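Local coordinates for protein dipeptide Epimerase (Enterococcus faecalis V583, PDB 3JW7) that belongs to the enolase superfamily of enzymes, combining a mandelate racemase/muconate lactonizing enzyme N-terminal domain with a TIM-barrel-like C-terminal domain, at residues A[153-158]-A[336-341]; A[262-267]-A[291-296]; A[299-304]-A[319-324]. All coordinates share one frame; numbering follows the deposited sequence.

Contact 1: residues A[153-158]-A[336-341]; sequences LGFDTL and LEAKPL
Phe155 lays its ring beneath the pyrrolidine of Pro340, joining the turn after helix 140-152 to the loop that leads into strand 341-343. From CB, which does not itself point at the loop, chi1 of -72° sets CG beside the backbone N, and the ring swings across to reach it. CD1 lies 3.7 Å from Pro340 CB. One bond further, CE1 reaches Pro340 N at 3.5 Å. The tip, CZ, comes within 3.3 Å of Lys339 C, and past the tip CE2 is 3.8 Å from Ala338 O. Over the centre of one face stands Pro340 CD, 3.9 Å from the centroid of the Phe155 ring and only 9° off its normal, a CH-pi contact.

Gly154, which ends the helix in a Schellman motif, directs its O to within 3.4 Å of Pro340 CG. Beside the ring, Leu153 CD1 touches Ala338 CB at 4.3 Å, and a water sits between Leu153 O and Ala338 O. Pro340 is also backbone-bonded to Thr131 of strand 128-135, and Phe155 rests on Ile133 of that strand. The direct contacts are thus dispersive, with one CH-pi interaction, so the fit depends on shape more than on directional polar bonds.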
loop_
_atom_site.group_PDB
_atom_site.type_symbol
_atom_site.label_atom_id
_atom_site.label_comp_id
_atom_site.label_asym_id
_atom_site.label_seq_id
_atom_site.Cartn_x
_atom_site.Cartn_y
_atom_site.Cartn_z
ATOM N N LEU A 153 -11.308 17.705 -7.536
ATOM C CA LEU A 153 -10.740 17.796 -6.200
ATOM C C LEU A 153 -9.237 18.049 -6.264
ATOM O O LEU A 153 -8.590 18.227 -5.240
ATOM C CB LEU A 153 -11.029 16.513 -5.411
ATOM C CG LEU A 153 -12.506 16.242 -5.104
ATOM C CD1 LEU A 153 -12.650 14.868 -4.463
ATOM C CD2 LEU A 153 -13.047 17.320 -4.172
ATOM N N GLY A 154 -8.683 18.061 -7.470
ATOM C CA GLY A 154 -7.262 18.325 -7.616
ATOM C C GLY A 154 -6.380 17.147 -7.989
ATOM O O GLY A 154 -5.166 17.302 -8.129
ATOM N N PHE A 155 -6.970 15.970 -8.158
ATOM C CA PHE A 155 -6.189 14.792 -8.520
ATOM C C PHE A 155 -5.791 14.811 -9.993
ATOM O O PHE A 155 -6.640 14.981 -10.875
ATOM C CB PHE A 155 -6.986 13.524 -8.213
ATOM C CG PHE A 155 -7.107 13.230 -6.745
ATOM C CD1 PHE A 155 -6.132 12.483 -6.092
ATOM C CD2 PHE A 155 -8.172 13.732 -6.007
ATOM C CE1 PHE A 155 -6.214 12.242 -4.721
ATOM C CE2 PHE A 155 -8.265 13.497 -4.633
ATOM C CZ PHE A 155 -7.282 12.750 -3.991
ATOM N N ASP A 156 -4.498 14.640 -10.255
ATOM C CA ASP A 156 -3.989 14.623 -11.623
ATOM C C ASP A 156 -3.638 13.200 -12.055
ATOM O O ASP A 156 -3.184 12.969 -13.176
ATOM C CB ASP A 156 -2.755 15.529 -11.744
ATOM C CG ASP A 156 -1.560 15.012 -10.954
ATOM O OD1 ASP A 156 -0.542 15.735 -10.889
ATOM O OD2 ASP A 156 -1.624 13.889 -10.406
ATOM N N THR A 157 -3.852 12.245 -11.154
ATOM C CA THR A 157 -3.568 10.849 -11.444
ATOM C C THR A 157 -4.672 9.978 -10.872
ATOM O O THR A 157 -4.949 10.029 -9.678
ATOM C CB THR A 157 -2.247 10.411 -10.820
ATOM O OG1 THR A 157 -1.201 11.285 -11.260
ATOM C CG2 THR A 157 -1.930 8.970 -11.211
ATOM N N LEU A 158 -5.293 9.182 -11.733
ATOM C CA LEU A 158 -6.372 8.297 -11.320
ATOM C C LEU A 158 -5.978 6.839 -11.524
ATOM O O LEU A 158 -5.433 6.476 -12.563
ATOM C CB LEU A 158 -7.631 8.592 -12.140
ATOM C CG LEU A 158 -8.091 10.049 -12.178
ATOM C CD1 LEU A 158 -9.293 10.169 -13.106
ATOM C CD2 LEU A 158 -8.432 10.531 -10.772
ATOM N N LEU A 336 -8.351 12.417 6.616
ATOM C CA LEU A 336 -9.388 11.683 5.896
ATOM C C LEU A 336 -9.736 12.451 4.619
ATOM O O LEU A 336 -10.434 11.938 3.742
ATOM C CB LEU A 336 -10.649 11.573 6.755
ATOM C CG LEU A 336 -10.908 10.279 7.537
ATOM C CD1 LEU A 336 -9.682 9.846 8.313
ATOM C CD2 LEU A 336 -12.087 10.515 8.461
ATOM N N GLU A 337 -9.243 13.685 4.524
ATOM C CA GLU A 337 -9.523 14.538 3.374
ATOM C C GLU A 337 -9.037 13.975 2.044
ATOM O O GLU A 337 -7.866 13.609 1.904
ATOM C CB GLU A 337 -8.895 15.926 3.568
ATOM C CG GLU A 337 -9.313 16.919 2.493
ATOM C CD GLU A 337 -8.567 18.237 2.548
ATOM O OE1 GLU A 337 -8.029 18.604 3.618
ATOM O OE2 GLU A 337 -8.534 18.921 1.508
ATOM N N ALA A 338 -9.938 13.920 1.066
ATOM C CA ALA A 338 -9.593 13.425 -0.260
ATOM C C ALA A 338 -8.825 14.514 -1.004
ATOM O O ALA A 338 -9.421 15.408 -1.600
ATOM C CB ALA A 338 -10.860 13.046 -1.032
ATOM N N LYS A 339 -7.498 14.439 -0.940
ATOM C CA LYS A 339 -6.618 15.394 -1.599
ATOM C C LYS A 339 -5.364 14.660 -2.070
ATOM O O LYS A 339 -4.915 13.705 -1.429
ATOM C CB LYS A 339 -6.221 16.521 -0.640
ATOM C CG LYS A 339 -5.670 16.041 0.698
ATOM C CD LYS A 339 -5.027 17.179 1.484
ATOM C CE LYS A 339 -4.695 16.745 2.905
ATOM N NZ LYS A 339 -3.775 15.564 2.917
ATOM N N PRO A 340 -4.790 15.090 -3.204
ATOM C CA PRO A 340 -3.587 14.459 -3.750
ATOM C C PRO A 340 -2.307 14.731 -2.969
ATOM O O PRO A 340 -1.400 13.898 -2.947
ATOM C CB PRO A 340 -3.522 15.011 -5.172
ATOM C CG PRO A 340 -4.114 16.384 -5.021
ATOM C CD PRO A 340 -5.306 16.126 -4.118
ATOM N N LEU A 341 -2.228 15.891 -2.328
ATOM C CA LEU A 341 -1.036 16.247 -1.573
ATOM C C LEU A 341 -1.058 15.819 -0.105
ATOM O O LEU A 341 -1.897 16.263 0.681
ATOM C CB LEU A 341 -0.797 17.758 -1.658
ATOM C CG LEU A 341 0.441 18.287 -0.933
ATOM C CD1 LEU A 341 1.682 17.603 -1.482
ATOM C CD2 LEU A 341 0.537 19.794 -1.117
HETATM O O HOH W 1 -8.944 17.910 -2.799
#

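Contact 2: residues A[262-267]-A[291-296]; sequences NIKLMK and GCMAEE. With TYR (tyrosine), chain J; ILE (isoleucine), chain I.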
loop_
_atom_site.group_PDB
_atom_site.type_symbol
_atom_site.label_atom_id
_atom_site.label_comp_id
_atom_site.label_asym_id
_atom_site.label_seq_id
_atom_site.Cartn_x
_atom_site.Cartn_y
_atom_site.Cartn_z
ATOM N N ASN A 262 4.841 -2.652 -6.782
ATOM C CA ASN A 262 3.979 -2.029 -5.783
ATOM C C ASN A 262 4.378 -2.559 -4.401
ATOM O O ASN A 262 4.327 -3.764 -4.164
ATOM C CB ASN A 262 2.515 -2.396 -6.075
ATOM C CG ASN A 262 1.533 -1.781 -5.082
ATOM O OD1 ASN A 262 1.749 -1.804 -3.872
ATOM N ND2 ASN A 262 0.433 -1.248 -5.598
ATOM N N ILE A 263 4.791 -1.664 -3.508
ATOM C CA ILE A 263 5.173 -2.041 -2.145
ATOM C C ILE A 263 4.055 -1.710 -1.161
ATOM O O ILE A 263 3.535 -0.595 -1.163
ATOM C CB ILE A 263 6.421 -1.269 -1.658
ATOM C CG1 ILE A 263 7.630 -1.623 -2.515
ATOM C CG2 ILE A 263 6.680 -1.580 -0.182
ATOM C CD1 ILE A 263 8.880 -0.848 -2.141
ATOM N N LYS A 264 3.687 -2.672 -0.321
ATOM C CA LYS A 264 2.655 -2.436 0.688
ATOM C C LYS A 264 3.186 -2.892 2.041
ATOM O O LYS A 264 3.670 -4.013 2.167
ATOM C CB LYS A 264 1.384 -3.230 0.383
ATOM C CG LYS A 264 0.539 -2.727 -0.779
ATOM C CD LYS A 264 -0.784 -3.507 -0.840
ATOM C CE LYS A 264 -1.659 -3.058 -2.014
ATOM N NZ LYS A 264 -0.951 -3.216 -3.312
ATOM N N LEU A 265 3.087 -2.042 3.055
ATOM C CA LEU A 265 3.564 -2.432 4.378
ATOM C C LEU A 265 2.808 -3.664 4.852
ATOM O O LEU A 265 3.367 -4.514 5.541
ATOM C CB LEU A 265 3.372 -1.297 5.385
ATOM C CG LEU A 265 4.165 -0.024 5.086
ATOM C CD1 LEU A 265 3.993 0.951 6.245
ATOM C CD2 LEU A 265 5.642 -0.358 4.867
ATOM N N MET A 266 1.539 -3.765 4.468
ATOM C CA MET A 266 0.733 -4.906 4.876
ATOM C C MET A 266 1.059 -6.198 4.120
ATOM O O MET A 266 0.595 -7.268 4.502
ATOM C CB MET A 266 -0.756 -4.577 4.742
ATOM C CG MET A 266 -1.203 -3.424 5.624
ATOM S SD MET A 266 -0.787 -3.682 7.371
ATOM C CE MET A 266 0.204 -2.303 7.712
ATOM N N LYS A 267 1.832 -6.100 3.039
ATOM C CA LYS A 267 2.234 -7.287 2.275
ATOM C C LYS A 267 3.603 -7.797 2.734
ATOM O O LYS A 267 3.849 -9.007 2.773
ATOM C CB LYS A 267 2.348 -6.990 0.770
ATOM C CG LYS A 267 1.054 -6.964 -0.019
ATOM C CD LYS A 267 1.338 -6.982 -1.528
ATOM C CE LYS A 267 2.220 -5.800 -1.952
ATOM N NZ LYS A 267 2.567 -5.800 -3.408
ATOM N N GLY A 291 1.790 1.425 -1.965
ATOM C CA GLY A 291 0.352 1.209 -2.048
ATOM C C GLY A 291 -0.283 0.977 -0.693
ATOM O O GLY A 291 0.346 1.236 0.332
ATOM N N CYS A 292 -1.524 0.491 -0.676
ATOM C CA CYS A 292 -2.214 0.248 0.587
ATOM C C CYS A 292 -3.409 -0.686 0.437
ATOM O O CYS A 292 -3.860 -0.953 -0.671
ATOM C CB CYS A 292 -2.704 1.573 1.182
ATOM S SG CYS A 292 -3.958 2.424 0.177
ATOM N N MET A 293 -3.900 -1.182 1.566
ATOM C CA MET A 293 -5.071 -2.060 1.600
ATOM C C MET A 293 -6.239 -1.151 1.961
ATOM O O MET A 293 -6.056 -0.151 2.651
ATOM C CB MET A 293 -4.934 -3.114 2.701
ATOM C CG MET A 293 -3.706 -4.004 2.582
ATOM S SD MET A 293 -3.741 -4.957 1.074
ATOM C CE MET A 293 -2.321 -6.026 1.340
ATOM N N ALA A 294 -7.439 -1.490 1.509
ATOM C CA ALA A 294 -8.595 -0.668 1.848
ATOM C C ALA A 294 -8.912 -0.844 3.336
ATOM O O ALA A 294 -9.647 -0.051 3.916
ATOM C CB ALA A 294 -9.796 -1.065 0.992
ATOM N N GLU A 295 -8.337 -1.876 3.950
ATOM C CA GLU A 295 -8.558 -2.166 5.369
ATOM C C GLU A 295 -7.757 -1.302 6.338
ATOM O O GLU A 295 -8.101 -1.205 7.522
ATOM C CB GLU A 295 -8.236 -3.632 5.681
ATOM C CG GLU A 295 -9.291 -4.627 5.254
ATOM C CD GLU A 295 -9.131 -5.083 3.822
ATOM O OE1 GLU A 295 -8.283 -4.523 3.099
ATOM O OE2 GLU A 295 -9.864 -6.005 3.417
ATOM N N GLU A 296 -6.681 -0.687 5.864
ATOM C CA GLU A 296 -5.896 0.128 6.775
ATOM C C GLU A 296 -6.393 1.558 6.846
ATOM O O GLU A 296 -7.181 2.000 6.010
ATOM C CB GLU A 296 -4.403 0.065 6.434
ATOM C CG GLU A 296 -4.005 0.408 5.025
ATOM C CD GLU A 296 -2.577 -0.043 4.742
ATOM O OE1 GLU A 296 -1.695 0.220 5.587
ATOM O OE2 GLU A 296 -2.334 -0.659 3.687
HETATM N N TYR J . -5.354 -1.535 -2.862
HETATM C CA TYR J . -5.150 -2.852 -3.453
HETATM C C TYR J . -4.330 -2.790 -4.741
HETATM O O TYR J . -3.416 -1.939 -4.815
HETATM C CB TYR J . -6.504 -3.521 -3.718
HETATM C CG TYR J . -7.339 -3.789 -2.477
HETATM C CD1 TYR J . -8.711 -3.551 -2.479
HETATM C CD2 TYR J . -6.771 -4.326 -1.318
HETATM C CE1 TYR J . -9.504 -3.838 -1.368
HETATM C CE2 TYR J . -7.562 -4.623 -0.192
HETATM C CZ TYR J . -8.929 -4.375 -0.233
HETATM O OH TYR J . -9.735 -4.677 0.845
HETATM O OXT TYR J . -4.599 -3.606 -5.649
HETATM N N ILE I . -5.855 1.973 -3.628
HETATM C CA ILE I . -6.026 0.783 -2.744
HETATM C C ILE I . -5.884 -0.513 -3.532
HETATM O O ILE I . -6.245 -0.578 -4.710
HETATM C CB ILE I . -7.416 0.763 -2.058
HETATM C CG1 ILE I . -8.509 0.934 -3.111
HETATM C CG2 ILE I . -7.478 1.826 -0.966
HETATM C CD1 ILE I . -9.915 0.595 -2.622
HETATM O O HOH W 2 -2.042 -0.088 -3.601
HETATM O O HOH W 3 1.824 0.409 2.483
HETATM O O HOH W 4 -0.013 -1.660 3.092
#
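Gly291 N donates to Ile263 O at 2.8 Å, in a nearly straight bond (164°) that joins the two segments beside strands 260-263 and 287-290. Packing is tight beyond it. Lys264 stretches out along the backbone of Gly291 and Cys292, and its CD meets Met293 CE at 3.7 Å, the two side chains crossing at about a right angle. The same methyl, Met293 CE, is 3.8 Å from Lys267 CG, while Met293 CG rests on Met266 CB at 3.7 Å. Met266 CG also lies against the carboxylate of Glu296. That carboxylate reaches back across the type I turn 293-296, where the backbone bond from Glu296 N to Met293 O is weak: Met293 N donates to the anti lone pair of Glu296 OE2 at 2.7 Å.

Elsewhere the segments are spaced by water. One molecule links Leu265 N to Gly291 O; another accepts from Met266 N and donates to Glu296 OE2 at 2.6 Å. Water thus serves amides in the first turn of helix 265-268. A third lies between Cys292 N and the bound tyrosine, which a peptide bond joins to the isoleucine.

A bend at chi4 (58°) carries Lys264 NZ to the ligand, 3.2 Å from tyrosine O, and NZ also forms a salt bridge with Asp240, as does Lys267 NZ. Cys292 O accepts from the tyrosine amide N at 2.7 Å, and Glu295 OE1 accepts from the tyrosine hydroxyl. Residues at the C-terminal ends of the sixth and seventh barrel strands gathered round a ligand are characteristic of the enolase-superfamily active site.

Contact 3: residues A[299-304]-A[319-324]; sequences IGITAA and LDATFG. With ILE (isoleucine), chain I.
In the TIM-barrel-like domain, Ile301 of helix 298-310 packs against the loop after the eighth barrel strand, 314-317, and every side chain that meets across this interface is buried. The helix offers Ile301 and, one turn on, Ala304. Ile301 spreads its branches over three residues of the loop: CD1 lies 3.7 Å from Ala321 CB, CG1 is 3.8 Å from Thr322 CG2, and CG2 comes to 4.1 Å from Leu319 CB. With chi1 at -66°, CG1 lies beside the backbone N and CG2 beside the carbonyl carbon, so the branches reach different loop residues. The Ile301 and Leu319 side chains run alongside in opposing senses, and Leu319 CD2 lies 3.7 Å from Ala304 CB.

Thr322 presents only its methyl to the helix; its OG1 is bonded to Ser335 O. Asp320, whose CB points away from the helix, faces the ligand instead. Its OD1 accepts from the amino N of the bound isoleucine at 2.8 Å, and OD2 is held by Thr134 N. Asp318, close by, also bonds the isoleucine, whose amino group probably eases the repulsion between the two carboxylates. The apolar packing therefore lies on one side of the loop and the ligand on the other. The bend is tied by Phe323 N, which donates to Asp320 O at 3.0 Å, and Asp320 CA sits over one face of the Phe323 ring near its edge, 3.7 Å from the plane.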
loop_
_atom_site.group_PDB
_atom_site.type_symbol
_atom_site.label_atom_id
_atom_site.label_comp_id
_atom_site.label_asym_id
_atom_site.label_seq_id
_atom_site.Cartn_x
_atom_site.Cartn_y
_atom_site.Cartn_z
ATOM N N ILE A 299 -3.006 5.278 10.656
ATOM C CA ILE A 299 -1.672 4.816 11.011
ATOM C C ILE A 299 -0.908 4.177 9.859
ATOM O O ILE A 299 0.218 4.582 9.556
ATOM C CB ILE A 299 -1.743 3.840 12.202
ATOM C CG1 ILE A 299 -2.312 4.576 13.417
ATOM C CG2 ILE A 299 -0.353 3.307 12.541
ATOM C CD1 ILE A 299 -2.739 3.667 14.555
ATOM N N GLY A 300 -1.516 3.184 9.215
ATOM C CA GLY A 300 -0.851 2.513 8.112
ATOM C C GLY A 300 -0.489 3.459 6.984
ATOM O O GLY A 300 0.620 3.412 6.444
ATOM N N ILE A 301 -1.430 4.322 6.625
ATOM C CA ILE A 301 -1.210 5.282 5.553
ATOM C C ILE A 301 -0.139 6.299 5.934
ATOM O O ILE A 301 0.695 6.667 5.109
ATOM C CB ILE A 301 -2.516 6.028 5.197
ATOM C CG1 ILE A 301 -3.532 5.052 4.596
ATOM C CG2 ILE A 301 -2.225 7.156 4.201
ATOM C CD1 ILE A 301 -3.151 4.552 3.221
ATOM N N THR A 302 -0.153 6.765 7.176
ATOM C CA THR A 302 0.854 7.749 7.585
ATOM C C THR A 302 2.258 7.150 7.526
ATOM O O THR A 302 3.183 7.790 7.020
ATOM C CB THR A 302 0.557 8.294 9.001
ATOM O OG1 THR A 302 -0.737 8.922 8.998
ATOM C CG2 THR A 302 1.617 9.327 9.427
ATOM N N ALA A 303 2.421 5.923 8.021
ATOM C CA ALA A 303 3.734 5.274 7.989
ATOM C C ALA A 303 4.211 5.119 6.548
ATOM O O ALA A 303 5.378 5.375 6.232
ATOM C CB ALA A 303 3.670 3.911 8.675
ATOM N N ALA A 304 3.302 4.704 5.675
ATOM C CA ALA A 304 3.620 4.512 4.263
ATOM C C ALA A 304 4.044 5.824 3.606
ATOM O O ALA A 304 4.967 5.858 2.785
ATOM C CB ALA A 304 2.410 3.929 3.539
ATOM N N LEU A 319 -1.908 6.035 -1.959
ATOM C CA LEU A 319 -2.242 6.013 -0.535
ATOM C C LEU A 319 -3.554 6.742 -0.316
ATOM O O LEU A 319 -3.580 7.857 0.212
ATOM C CB LEU A 319 -1.126 6.682 0.277
ATOM C CG LEU A 319 0.251 6.022 0.166
ATOM C CD1 LEU A 319 1.306 6.845 0.900
ATOM C CD2 LEU A 319 0.183 4.620 0.730
ATOM N N ASP A 320 -4.647 6.086 -0.696
ATOM C CA ASP A 320 -5.968 6.685 -0.601
ATOM C C ASP A 320 -6.956 5.996 0.339
ATOM O O ASP A 320 -8.139 6.338 0.345
ATOM C CB ASP A 320 -6.567 6.757 -2.013
ATOM C CG ASP A 320 -6.634 5.389 -2.698
ATOM O OD1 ASP A 320 -5.895 4.459 -2.298
ATOM O OD2 ASP A 320 -7.428 5.240 -3.650
ATOM N N ALA A 321 -6.480 5.051 1.146
ATOM C CA ALA A 321 -7.366 4.323 2.055
ATOM C C ALA A 321 -8.153 5.190 3.042
ATOM O O ALA A 321 -9.273 4.836 3.422
ATOM C CB ALA A 321 -6.574 3.256 2.817
ATOM N N THR A 322 -7.593 6.318 3.466
ATOM C CA THR A 322 -8.308 7.165 4.416
ATOM C C THR A 322 -9.471 7.920 3.775
ATOM O O THR A 322 -10.392 8.356 4.473
ATOM C CB THR A 322 -7.391 8.220 5.074
ATOM O OG1 THR A 322 -6.983 9.175 4.088
ATOM C CG2 THR A 322 -6.165 7.562 5.703
ATOM N N PHE A 323 -9.441 8.064 2.452
ATOM C CA PHE A 323 -10.483 8.810 1.747
ATOM C C PHE A 323 -11.877 8.187 1.810
ATOM O O PHE A 323 -12.875 8.877 1.615
ATOM C CB PHE A 323 -10.105 9.013 0.272
ATOM C CG PHE A 323 -8.760 9.664 0.055
ATOM C CD1 PHE A 323 -8.063 10.250 1.107
ATOM C CD2 PHE A 323 -8.188 9.680 -1.213
ATOM C CE1 PHE A 323 -6.815 10.844 0.900
ATOM C CE2 PHE A 323 -6.945 10.270 -1.430
ATOM C CZ PHE A 323 -6.260 10.851 -0.373
ATOM N N GLY A 324 -11.956 6.889 2.073
ATOM C CA GLY A 324 -13.257 6.247 2.127
ATOM C C GLY A 324 -13.784 6.010 3.526
ATOM O O GLY A 324 -14.931 5.588 3.701
HETATM N N ILE I . -5.855 1.973 -3.628
HETATM C CA ILE I . -6.026 0.783 -2.744
HETATM C C ILE I . -5.884 -0.513 -3.532
HETATM O O ILE I . -6.245 -0.578 -4.710
HETATM C CB ILE I . -7.416 0.763 -2.058
HETATM C CG1 ILE I . -8.509 0.934 -3.111
HETATM C CG2 ILE I . -7.478 1.826 -0.966
HETATM C CD1 ILE I . -9.915 0.595 -2.622
#

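In the fold
Contacts 2 and 3 adjoin, with centres 9 Å apart: Cys292 CB meets Ile301 CD1 at 3.6 Å, and Met293 O lies 3.5 Å from Ala321 CB. Both touch the bound isoleucine, while contact 2 also holds the tyrosine part of the same ligand and places the Asn262 side chain about 4 Å from a magnesium ion. Contact 1 lies nearer the surface, its centre about 13 Å from that of contact 3 and 18 Å from that of contact 2, which it does not touch. Phe323 bridges to it, its CE2 packing 3.6 Å from Phe155 CZ. Even so, the Phe155 side chain is about 10 Å from the isoleucine between nearest atoms.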